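Local coordinates for L-threonine-O-3-phosphate decarboxylase (Porphyromonas gingivalis, PDB 3FKD), which probably acts as a pyridoxal-phosphate-dependent lyase that decarboxylates L-threonine O-3-phosphate, within a fold shared with class I and II aminotransferases, at residues T77-Y81 and F99-A105; S90-I96 and H111-P117; M130-C136 and D160-D166. All coordinates share one frame; numbering follows the deposited sequence.

Contact 1 of 3, residues T77-Y81 and F99-A105; sequences TAAFY and FAEYEDA
Phe99, in the turn just before helix 100-108, brings the rim of its ring to helix 75-86: its CE2 lies 3.6 Å from OG1 of Thr77, which sits near the ring plane, and the same edge approaches Phe80. CG of Phe99 lies anti to the backbone N (chi1 -169°), which carries the ring towards the other helix. Glu101, in the first turn of the helix, is buried and bends at chi2, which brings OE1 to Tyr81. The Tyr81 hydroxyl donates to Glu101 OE1 over 2.8 Å between OH and OE1, meeting that oxygen almost along its C-O bond. Tyr102 then drives the CE1 edge of its ring into the face of Phe80, a T-shaped pair with centroids 5.1 Å apart and planes at 77°. Its hydroxyl hydrogen-bonds Asp166 OD2, on strand 162-166.

These two helices lie on the large seven-stranded sheet of the PLP-dependent aminotransferase fold, their short segments running roughly parallel at 32° with axes 9.1 Å apart. Trp134 of that sheet touches both Phe80 and Tyr102, while Trp226 of the second subunit packs on Thr77 and Phe99, so the pair is held between sheet and dimer partner. Further on, Asp104 sets its CB 3.2 Å from Tyr81 OH, beside the tyrosine and pointing the same way. Ala105 is where the backbones come nearest: its CB stands 4.0 Å from the centroid of the Tyr81 ring, almost on the ring normal, a CH-pi contact, and 3.7 Å from the carbonyl O of Phe80.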
loop_
_atom_site.group_PDB
_atom_site.type_symbol
_atom_site.label_atom_id
_atom_site.label_comp_id
_atom_site.label_asym_id
_atom_site.label_seq_id
_atom_site.Cartn_x
_atom_site.Cartn_y
_atom_site.Cartn_z
ATOM N N THR A 77 6.686 -6.830 -0.441
ATOM C CA THR A 77 7.251 -6.166 0.742
ATOM C C THR A 77 6.212 -5.969 1.890
ATOM O O THR A 77 6.463 -6.373 3.025
ATOM C CB THR A 77 7.926 -4.806 0.402
ATOM O OG1 THR A 77 8.995 -4.994 -0.517
ATOM C CG2 THR A 77 8.472 -4.162 1.637
ATOM N N ALA A 78 5.051 -5.370 1.589
ATOM C CA ALA A 78 3.990 -5.250 2.596
ATOM C C ALA A 78 3.762 -6.549 3.362
ATOM O O ALA A 78 3.701 -6.535 4.600
ATOM C CB ALA A 78 2.656 -4.720 1.994
ATOM N N ALA A 79 3.628 -7.653 2.627
ATOM C CA ALA A 79 3.476 -8.977 3.233
ATOM C C ALA A 79 4.564 -9.344 4.263
ATOM O O ALA A 79 4.267 -10.042 5.209
ATOM C CB ALA A 79 3.387 -10.048 2.167
ATOM N N PHE A 80 5.812 -8.899 4.060
ATOM C CA PHE A 80 6.923 -9.275 4.945
ATOM C C PHE A 80 6.751 -8.599 6.296
ATOM O O PHE A 80 6.963 -9.199 7.342
ATOM C CB PHE A 80 8.283 -8.893 4.347
ATOM C CG PHE A 80 8.594 -9.609 3.094
ATOM C CD1 PHE A 80 8.439 -10.986 3.018
ATOM C CD2 PHE A 80 9.032 -8.923 1.986
ATOM C CE1 PHE A 80 8.703 -11.643 1.871
ATOM C CE2 PHE A 80 9.318 -9.581 0.830
ATOM C CZ PHE A 80 9.154 -10.936 0.769
ATOM N N TYR A 81 6.366 -7.333 6.220
ATOM C CA TYR A 81 6.016 -6.507 7.341
ATOM C C TYR A 81 4.739 -6.985 8.068
ATOM O O TYR A 81 4.682 -7.002 9.305
ATOM C CB TYR A 81 5.828 -5.106 6.800
ATOM C CG TYR A 81 7.125 -4.383 6.588
ATOM C CD1 TYR A 81 7.731 -3.667 7.632
ATOM C CD2 TYR A 81 7.777 -4.432 5.374
ATOM C CE1 TYR A 81 8.929 -3.009 7.452
ATOM C CE2 TYR A 81 8.960 -3.751 5.180
ATOM C CZ TYR A 81 9.525 -3.046 6.230
ATOM O OH TYR A 81 10.710 -2.389 6.031
ATOM N N PHE A 99 17.422 -9.796 0.458
ATOM C CA PHE A 99 16.563 -8.609 0.399
ATOM C C PHE A 99 16.476 -7.924 1.786
ATOM O O PHE A 99 16.055 -8.535 2.748
ATOM C CB PHE A 99 15.164 -9.034 -0.118
ATOM C CG PHE A 99 14.264 -7.898 -0.478
ATOM C CD1 PHE A 99 14.698 -6.885 -1.322
ATOM C CD2 PHE A 99 12.975 -7.862 -0.021
ATOM C CE1 PHE A 99 13.856 -5.850 -1.675
ATOM C CE2 PHE A 99 12.131 -6.816 -0.357
ATOM C CZ PHE A 99 12.575 -5.816 -1.171
ATOM N N ALA A 100 16.855 -6.655 1.867
ATOM C CA ALA A 100 17.066 -5.976 3.160
ATOM C C ALA A 100 15.767 -5.868 3.945
ATOM O O ALA A 100 15.731 -5.575 5.163
ATOM C CB ALA A 100 17.672 -4.580 2.934
ATOM N N GLU A 101 14.683 -6.114 3.220
ATOM C CA GLU A 101 13.362 -5.981 3.776
ATOM C C GLU A 101 12.941 -7.087 4.741
ATOM O O GLU A 101 12.061 -6.854 5.564
ATOM C CB GLU A 101 12.352 -5.767 2.648
ATOM C CG GLU A 101 12.699 -4.530 1.787
ATOM C CD GLU A 101 12.621 -3.236 2.573
ATOM O OE1 GLU A 101 11.815 -3.163 3.533
ATOM O OE2 GLU A 101 13.371 -2.294 2.223
ATOM N N TYR A 102 13.533 -8.276 4.666
ATOM C CA TYR A 102 13.264 -9.258 5.711
ATOM C C TYR A 102 13.790 -8.700 7.023
ATOM O O TYR A 102 13.084 -8.703 8.043
ATOM C CB TYR A 102 13.868 -10.639 5.448
ATOM C CG TYR A 102 13.784 -11.122 4.026
ATOM C CD1 TYR A 102 12.668 -10.822 3.214
ATOM C CD2 TYR A 102 14.824 -11.898 3.479
ATOM C CE1 TYR A 102 12.605 -11.285 1.893
ATOM C CE2 TYR A 102 14.778 -12.353 2.174
ATOM C CZ TYR A 102 13.664 -12.041 1.367
ATOM O OH TYR A 102 13.625 -12.495 0.065
ATOM N N GLU A 103 15.014 -8.180 6.973
ATOM C CA GLU A 103 15.625 -7.613 8.157
ATOM C C GLU A 103 14.805 -6.440 8.710
ATOM O O GLU A 103 14.462 -6.431 9.886
ATOM C CB GLU A 103 17.051 -7.166 7.888
ATOM C CG GLU A 103 17.930 -7.209 9.117
ATOM C CD GLU A 103 19.256 -6.443 8.949
ATOM O OE1 GLU A 103 20.002 -6.700 7.974
ATOM O OE2 GLU A 103 19.555 -5.577 9.816
ATOM N N ASP A 104 14.503 -5.465 7.852
ATOM C CA ASP A 104 13.834 -4.251 8.278
ATOM C C ASP A 104 12.522 -4.594 8.925
ATOM O O ASP A 104 12.183 -4.014 9.942
ATOM C CB ASP A 104 13.599 -3.291 7.114
ATOM C CG ASP A 104 14.887 -2.836 6.463
ATOM O OD1 ASP A 104 15.934 -2.785 7.169
ATOM O OD2 ASP A 104 14.860 -2.534 5.242
ATOM N N ALA A 105 11.806 -5.561 8.353
ATOM C CA ALA A 105 10.544 -6.010 8.947
ATOM C C ALA A 105 10.723 -6.547 10.357
ATOM O O ALA A 105 10.017 -6.140 11.284
ATOM C CB ALA A 105 9.845 -7.052 8.077
#

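Contact 2 of 3, residues S90-I96 and H111-P117; sequences SRSLIAI and HEVCFYP
Ile94 and Val113 meet in the middle of the strand pair, CD1 of Ile94 3.5 Å from CG1 of Val113. Val113 CG1 also lies over one face of the Phe115 ring, towards its rim, and Ile96 reaches that ring from across the pair, its CG2 3.4 Å from Phe115 CD1. On the other face of the sheet Leu93 turns its CD1 back over the neighbouring strand, 3.7 Å from Cys114 CB and 4.0 Å from Tyr116 CB; CG anti to the backbone N (chi1 -171°) sets that direction. Between these two layers the backbones pair in parallel, the two strands of a beta-alpha-beta unit connected by helix 100-108, with 112-117 the outermost strand of the sheet in this chain. The bond from Ile94 N to Cys114 O, 2.7 Å, is the straightest, at 171°; Ser92 uses both its N and its O, towards Glu112 O and Cys114 N. Cys106 of the crossover helix packs on Ser92, His111 and Val113. At the exposed edge Arg91 and Glu112 run alongside, and a salt bridge joins them, with weak hydrogen bonds from Arg91 NE (3.3 Å to Glu112 OE1) and NH2 to that one oxygen, which lies at the guanidinium edge.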
loop_
_atom_site.group_PDB
_atom_site.type_symbol
_atom_site.label_atom_id
_atom_site.label_comp_id
_atom_site.label_asym_id
_atom_site.label_seq_id
_atom_site.Cartn_x
_atom_site.Cartn_y
_atom_site.Cartn_z
ATOM N N SER A 90 8.923 -12.581 17.974
ATOM C CA SER A 90 9.618 -13.763 17.484
ATOM C C SER A 90 11.142 -13.686 17.283
ATOM O O SER A 90 11.742 -12.608 17.262
ATOM C CB SER A 90 8.894 -14.335 16.251
ATOM O OG SER A 90 7.545 -14.703 16.581
ATOM N N ARG A 91 11.749 -14.870 17.195
ATOM C CA ARG A 91 13.160 -15.024 16.857
ATOM C C ARG A 91 13.268 -15.487 15.417
ATOM O O ARG A 91 12.674 -16.489 15.018
ATOM C CB ARG A 91 13.840 -16.001 17.819
ATOM C CG ARG A 91 13.764 -15.483 19.256
ATOM C CD ARG A 91 14.256 -16.438 20.320
ATOM N NE ARG A 91 14.151 -15.752 21.611
ATOM C CZ ARG A 91 14.325 -16.315 22.808
ATOM N NH1 ARG A 91 14.631 -17.612 22.908
ATOM N NH2 ARG A 91 14.199 -15.570 23.903
ATOM N N SER A 92 14.030 -14.722 14.648
ATOM C CA SER A 92 14.182 -14.963 13.225
ATOM C C SER A 92 15.625 -15.221 12.817
ATOM O O SER A 92 16.528 -14.456 13.170
ATOM C CB SER A 92 13.600 -13.793 12.420
ATOM O OG SER A 92 12.204 -13.817 12.522
ATOM N N LEU A 93 15.795 -16.317 12.083
ATOM C CA LEU A 93 17.018 -16.681 11.392
ATOM C C LEU A 93 16.920 -16.158 9.967
ATOM O O LEU A 93 16.025 -16.544 9.223
ATOM C CB LEU A 93 17.173 -18.218 11.364
ATOM C CG LEU A 93 18.498 -18.849 10.870
ATOM C CD1 LEU A 93 19.697 -18.285 11.632
ATOM C CD2 LEU A 93 18.489 -20.368 10.956
ATOM N N ILE A 94 17.828 -15.279 9.584
ATOM C CA ILE A 94 17.826 -14.747 8.236
ATOM C C ILE A 94 19.156 -15.064 7.490
ATOM O O ILE A 94 20.234 -14.719 7.954
ATOM C CB ILE A 94 17.597 -13.234 8.277
ATOM C CG1 ILE A 94 16.274 -12.893 9.002
ATOM C CG2 ILE A 94 17.637 -12.663 6.900
ATOM C CD1 ILE A 94 16.023 -11.402 9.199
ATOM N N ALA A 95 19.085 -15.735 6.348
ATOM C CA ALA A 95 20.275 -15.921 5.533
ATOM C C ALA A 95 20.690 -14.602 4.882
ATOM O O ALA A 95 19.853 -13.825 4.487
ATOM C CB ALA A 95 20.050 -16.986 4.497
ATOM N N ILE A 96 21.986 -14.340 4.815
ATOM C CA ILE A 96 22.505 -13.153 4.168
ATOM C C ILE A 96 23.633 -13.535 3.188
ATOM O O ILE A 96 24.253 -14.600 3.312
ATOM C CB ILE A 96 23.057 -12.160 5.203
ATOM C CG1 ILE A 96 23.884 -12.904 6.247
ATOM C CG2 ILE A 96 21.941 -11.403 5.888
ATOM C CD1 ILE A 96 24.874 -12.036 7.006
ATOM N N HIS A 111 11.871 -8.416 16.440
ATOM C CA HIS A 111 12.316 -9.798 16.368
ATOM C C HIS A 111 13.769 -9.834 16.854
ATOM O O HIS A 111 14.519 -8.886 16.636
ATOM C CB HIS A 111 12.267 -10.283 14.899
ATOM C CG HIS A 111 10.923 -10.789 14.445
ATOM N ND1 HIS A 111 9.783 -10.003 14.429
ATOM C CD2 HIS A 111 10.545 -12.002 13.969
ATOM C CE1 HIS A 111 8.765 -10.713 13.976
ATOM N NE2 HIS A 111 9.200 -11.926 13.693
ATOM N N GLU A 112 14.176 -10.911 17.507
ATOM C CA GLU A 112 15.609 -11.143 17.711
ATOM C C GLU A 112 16.168 -11.821 16.467
ATOM O O GLU A 112 15.775 -12.932 16.135
ATOM C CB GLU A 112 15.876 -11.981 18.953
ATOM C CG GLU A 112 15.248 -11.406 20.233
ATOM C CD GLU A 112 15.597 -12.186 21.493
ATOM O OE1 GLU A 112 14.653 -12.541 22.255
ATOM O OE2 GLU A 112 16.813 -12.432 21.715
ATOM N N VAL A 113 17.073 -11.138 15.777
ATOM C CA VAL A 113 17.546 -11.571 14.476
ATOM C C VAL A 113 18.945 -12.251 14.433
ATOM O O VAL A 113 19.968 -11.633 14.715
ATOM C CB VAL A 113 17.439 -10.403 13.434
ATOM C CG1 VAL A 113 17.911 -10.857 12.061
ATOM C CG2 VAL A 113 16.005 -9.938 13.323
ATOM N N CYS A 114 18.952 -13.528 14.058
ATOM C CA CYS A 114 20.164 -14.293 13.813
ATOM C C CYS A 114 20.566 -14.349 12.338
ATOM O O CYS A 114 19.752 -14.691 11.456
ATOM C CB CYS A 114 19.956 -15.735 14.251
ATOM S SG CYS A 114 19.726 -15.948 15.984
ATOM N N PHE A 115 21.832 -14.089 12.050
ATOM C CA PHE A 115 22.249 -14.187 10.674
ATOM C C PHE A 115 22.895 -15.527 10.334
ATOM O O PHE A 115 23.235 -16.317 11.212
ATOM C CB PHE A 115 23.083 -12.984 10.276
ATOM C CG PHE A 115 22.302 -11.709 10.298
ATOM C CD1 PHE A 115 21.441 -11.396 9.248
ATOM C CD2 PHE A 115 22.393 -10.844 11.374
ATOM C CE1 PHE A 115 20.711 -10.257 9.248
ATOM C CE2 PHE A 115 21.647 -9.697 11.396
ATOM C CZ PHE A 115 20.790 -9.404 10.321
ATOM N N TYR A 116 23.015 -15.792 9.042
ATOM C CA TYR A 116 23.531 -17.054 8.566
ATOM C C TYR A 116 23.826 -16.961 7.066
ATOM O O TYR A 116 23.022 -16.441 6.291
ATOM C CB TYR A 116 22.541 -18.184 8.861
ATOM C CG TYR A 116 23.189 -19.520 8.672
ATOM C CD1 TYR A 116 23.160 -20.157 7.435
ATOM C CD2 TYR A 116 23.902 -20.121 9.715
ATOM C CE1 TYR A 116 23.812 -21.381 7.242
ATOM C CE2 TYR A 116 24.542 -21.338 9.544
ATOM C CZ TYR A 116 24.491 -21.963 8.303
ATOM O OH TYR A 116 25.112 -23.172 8.124
ATOM N N PRO A 117 24.989 -17.471 6.656
ATOM C CA PRO A 117 25.502 -17.320 5.287
ATOM C C PRO A 117 24.722 -18.141 4.251
ATOM O O PRO A 117 24.617 -19.352 4.394
ATOM C CB PRO A 117 26.939 -17.846 5.389
ATOM C CG PRO A 117 27.236 -18.014 6.832
ATOM C CD PRO A 117 25.899 -18.269 7.492
#

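Contact 3 of 3, residues M130-C136 and D160-D166; sequences MDFCWLC and DTTFVLD
Cys133 and Phe163 form the dense part of this strand pair: Cys133 CB lies 3.5 Å from Phe163 CD1, and SG, anti to the backbone N (chi1 179°) and beside its carbonyl carbon, makes an oblique sulfur-aromatic contact 4.7 Å from the ring centroid. Leu135 runs alongside the same ring and touches its edge, its CD1 3.9 Å from Phe163 CD1, while Thr161 CG2 lies over one ring face. On the other side of the sheet Phe132 lies beside Thr162, its CD1 3.5 Å from Thr162 CB, and Val164 sets its CB over a face of the Trp134 indole, whose NE1 is bonded to Ser92. At the buried far end Cys136 and Asp166 bring their CB atoms within 3.6 Å, and Asp166 OD1 is bonded to Ser168 OG. Towards the start of both strands the packing thins out: Asp160 is exposed and Asp131 points away from the partner strand, its carboxylate bonding to Arg91 N. Thr161 nevertheless ties this end down, OG1 donating to the carbonyl O of selenomethionine Met130 over 2.8 Å. The strands form a parallel ladder and are connected through helix 148-157, a beta-alpha-beta unit of the central sheet in the aminotransferase-type PLP fold.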
loop_
_atom_site.group_PDB
_atom_site.type_symbol
_atom_site.label_atom_id
_atom_site.label_comp_id
_atom_site.label_asym_id
_atom_site.label_seq_id
_atom_site.Cartn_x
_atom_site.Cartn_y
_atom_site.Cartn_z
HETATM N N MSE A 130 14.373 -21.010 16.954
HETATM C CA MSE A 130 14.062 -20.139 15.825
HETATM C C MSE A 130 12.591 -20.214 15.492
HETATM O O MSE A 130 12.092 -21.263 15.092
HETATM C CB MSE A 130 14.843 -20.565 14.579
HETATM C CG MSE A 130 16.286 -20.186 14.582
HETATM SE SE MSE A 130 16.667 -18.358 15.220
HETATM C CE MSE A 130 18.580 -18.460 14.869
ATOM N N ASP A 131 11.877 -19.120 15.612
ATOM C CA ASP A 131 10.455 -19.249 15.338
ATOM C C ASP A 131 10.223 -19.104 13.825
ATOM O O ASP A 131 9.320 -19.715 13.238
ATOM C CB ASP A 131 9.632 -18.284 16.215
ATOM C CG ASP A 131 10.075 -18.323 17.713
ATOM O OD1 ASP A 131 10.259 -19.436 18.278
ATOM O OD2 ASP A 131 10.263 -17.238 18.317
ATOM N N PHE A 132 11.093 -18.328 13.196
ATOM C CA PHE A 132 11.013 -18.099 11.779
ATOM C C PHE A 132 12.372 -18.194 11.150
ATOM O O PHE A 132 13.383 -17.821 11.746
ATOM C CB PHE A 132 10.414 -16.727 11.491
ATOM C CG PHE A 132 8.992 -16.603 11.933
ATOM C CD1 PHE A 132 7.966 -17.074 11.137
ATOM C CD2 PHE A 132 8.684 -16.050 13.163
ATOM C CE1 PHE A 132 6.660 -16.972 11.549
ATOM C CE2 PHE A 132 7.384 -15.957 13.594
ATOM C CZ PHE A 132 6.368 -16.411 12.789
ATOM N N CYS A 133 12.361 -18.721 9.927
ATOM C CA CYS A 133 13.499 -18.717 9.050
ATOM C C CYS A 133 13.091 -18.138 7.692
ATOM O O CYS A 133 12.126 -18.589 7.077
ATOM C CB CYS A 133 14.041 -20.135 8.890
ATOM S SG CYS A 133 15.444 -20.210 7.802
ATOM N N TRP A 134 13.856 -17.157 7.226
ATOM C CA TRP A 134 13.509 -16.375 6.050
ATOM C C TRP A 134 14.414 -16.688 4.841
ATOM O O TRP A 134 15.599 -16.338 4.806
ATOM C CB TRP A 134 13.553 -14.881 6.397
ATOM C CG TRP A 134 12.595 -14.436 7.530
ATOM C CD1 TRP A 134 12.649 -14.795 8.863
ATOM C CD2 TRP A 134 11.484 -13.531 7.418
ATOM N NE1 TRP A 134 11.631 -14.182 9.565
ATOM C CE2 TRP A 134 10.924 -13.383 8.715
ATOM C CE3 TRP A 134 10.927 -12.811 6.352
ATOM C CZ2 TRP A 134 9.829 -12.572 8.969
ATOM C CZ3 TRP A 134 9.823 -12.001 6.598
ATOM C CH2 TRP A 134 9.286 -11.890 7.916
ATOM N N LEU A 135 13.859 -17.355 3.844
ATOM C CA LEU A 135 14.638 -17.723 2.671
ATOM C C LEU A 135 14.052 -17.163 1.401
ATOM O O LEU A 135 12.889 -16.751 1.341
ATOM C CB LEU A 135 14.754 -19.235 2.561
ATOM C CG LEU A 135 15.322 -19.784 3.866
ATOM C CD1 LEU A 135 15.060 -21.263 4.005
ATOM C CD2 LEU A 135 16.812 -19.441 3.978
ATOM N N CYS A 136 14.870 -17.118 0.378
ATOM C CA CYS A 136 14.377 -16.688 -0.913
ATOM C C CYS A 136 15.114 -17.535 -1.913
ATOM O O CYS A 136 16.329 -17.651 -1.873
ATOM C CB CYS A 136 14.591 -15.182 -1.105
ATOM S SG CYS A 136 14.255 -14.545 -2.740
ATOM N N ASP A 160 9.096 -26.659 14.277
ATOM C CA ASP A 160 8.815 -25.556 15.179
ATOM C C ASP A 160 9.394 -24.271 14.623
ATOM O O ASP A 160 9.379 -23.239 15.266
ATOM C CB ASP A 160 9.301 -25.888 16.595
ATOM C CG ASP A 160 8.579 -27.108 17.172
ATOM O OD1 ASP A 160 7.357 -27.197 16.978
ATOM O OD2 ASP A 160 9.215 -27.987 17.796
ATOM N N THR A 161 9.908 -24.346 13.409
ATOM C CA THR A 161 10.322 -23.150 12.719
ATOM C C THR A 161 9.422 -22.948 11.515
ATOM O O THR A 161 9.322 -23.792 10.627
ATOM C CB THR A 161 11.779 -23.215 12.245
ATOM O OG1 THR A 161 12.642 -23.464 13.368
ATOM C CG2 THR A 161 12.159 -21.905 11.564
ATOM N N THR A 162 8.741 -21.821 11.501
ATOM C CA THR A 162 8.019 -21.436 10.325
ATOM C C THR A 162 8.995 -20.911 9.291
ATOM O O THR A 162 9.763 -19.986 9.539
ATOM C CB THR A 162 6.968 -20.385 10.652
ATOM O OG1 THR A 162 6.047 -20.950 11.587
ATOM C CG2 THR A 162 6.228 -19.967 9.377
ATOM N N PHE A 163 8.982 -21.521 8.128
ATOM C CA PHE A 163 9.863 -21.041 7.067
ATOM C C PHE A 163 9.124 -20.025 6.203
ATOM O O PHE A 163 8.090 -20.336 5.638
ATOM C CB PHE A 163 10.431 -22.212 6.240
ATOM C CG PHE A 163 11.449 -23.006 6.975
ATOM C CD1 PHE A 163 12.792 -22.729 6.835
ATOM C CD2 PHE A 163 11.067 -23.984 7.872
ATOM C CE1 PHE A 163 13.733 -23.446 7.548
ATOM C CE2 PHE A 163 12.017 -24.705 8.600
ATOM C CZ PHE A 163 13.344 -24.439 8.426
ATOM N N VAL A 164 9.628 -18.801 6.134
ATOM C CA VAL A 164 9.019 -17.847 5.235
ATOM C C VAL A 164 9.819 -17.792 3.931
ATOM O O VAL A 164 11.004 -17.386 3.878
ATOM C CB VAL A 164 8.802 -16.454 5.860
ATOM C CG1 VAL A 164 8.009 -15.571 4.893
ATOM C CG2 VAL A 164 8.067 -16.562 7.231
ATOM N N LEU A 165 9.148 -18.234 2.875
ATOM C CA LEU A 165 9.798 -18.431 1.584
ATOM C C LEU A 165 9.352 -17.363 0.579
ATOM O O LEU A 165 8.286 -17.473 0.016
ATOM C CB LEU A 165 9.473 -19.837 1.062
ATOM C CG LEU A 165 10.544 -20.620 0.318
ATOM C CD1 LEU A 165 9.983 -21.967 -0.165
ATOM C CD2 LEU A 165 11.098 -19.796 -0.842
ATOM N N ASP A 166 10.170 -16.329 0.405
ATOM C CA ASP A 166 10.057 -15.376 -0.690
ATOM C C ASP A 166 10.120 -16.124 -2.000
ATOM O O ASP A 166 11.166 -16.686 -2.360
ATOM C CB ASP A 166 11.172 -14.318 -0.627
ATOM C CG ASP A 166 10.897 -13.101 -1.529
ATOM O OD1 ASP A 166 9.978 -13.179 -2.380
ATOM O OD2 ASP A 166 11.590 -12.051 -1.375
#

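How the contacts relate
Starting from the N terminus, helix 75-86 leads into strand 91-96, helix 100-108 and strand 112-117. Contact 1 closes the loop from the first helix to the second; contact 2 opens within that loop at strand 91-96 and closes after it, so the two cross. Glu103 and Tyr102 of the helix rest on Ile94, and Glu103 on Phe115. Contact 3 follows in series, its loop running through helix 148-157. Strands 91-96 and 132-136 are neighbours, joined by backbone bonds such as Leu93 N to Phe132 O, so contacts 2 and 3 share one sheet. Packing of Phe80 on Asp166 and of Tyr102 on Cys136 links the helix layer of contact 1 to the strand ends of contact 3.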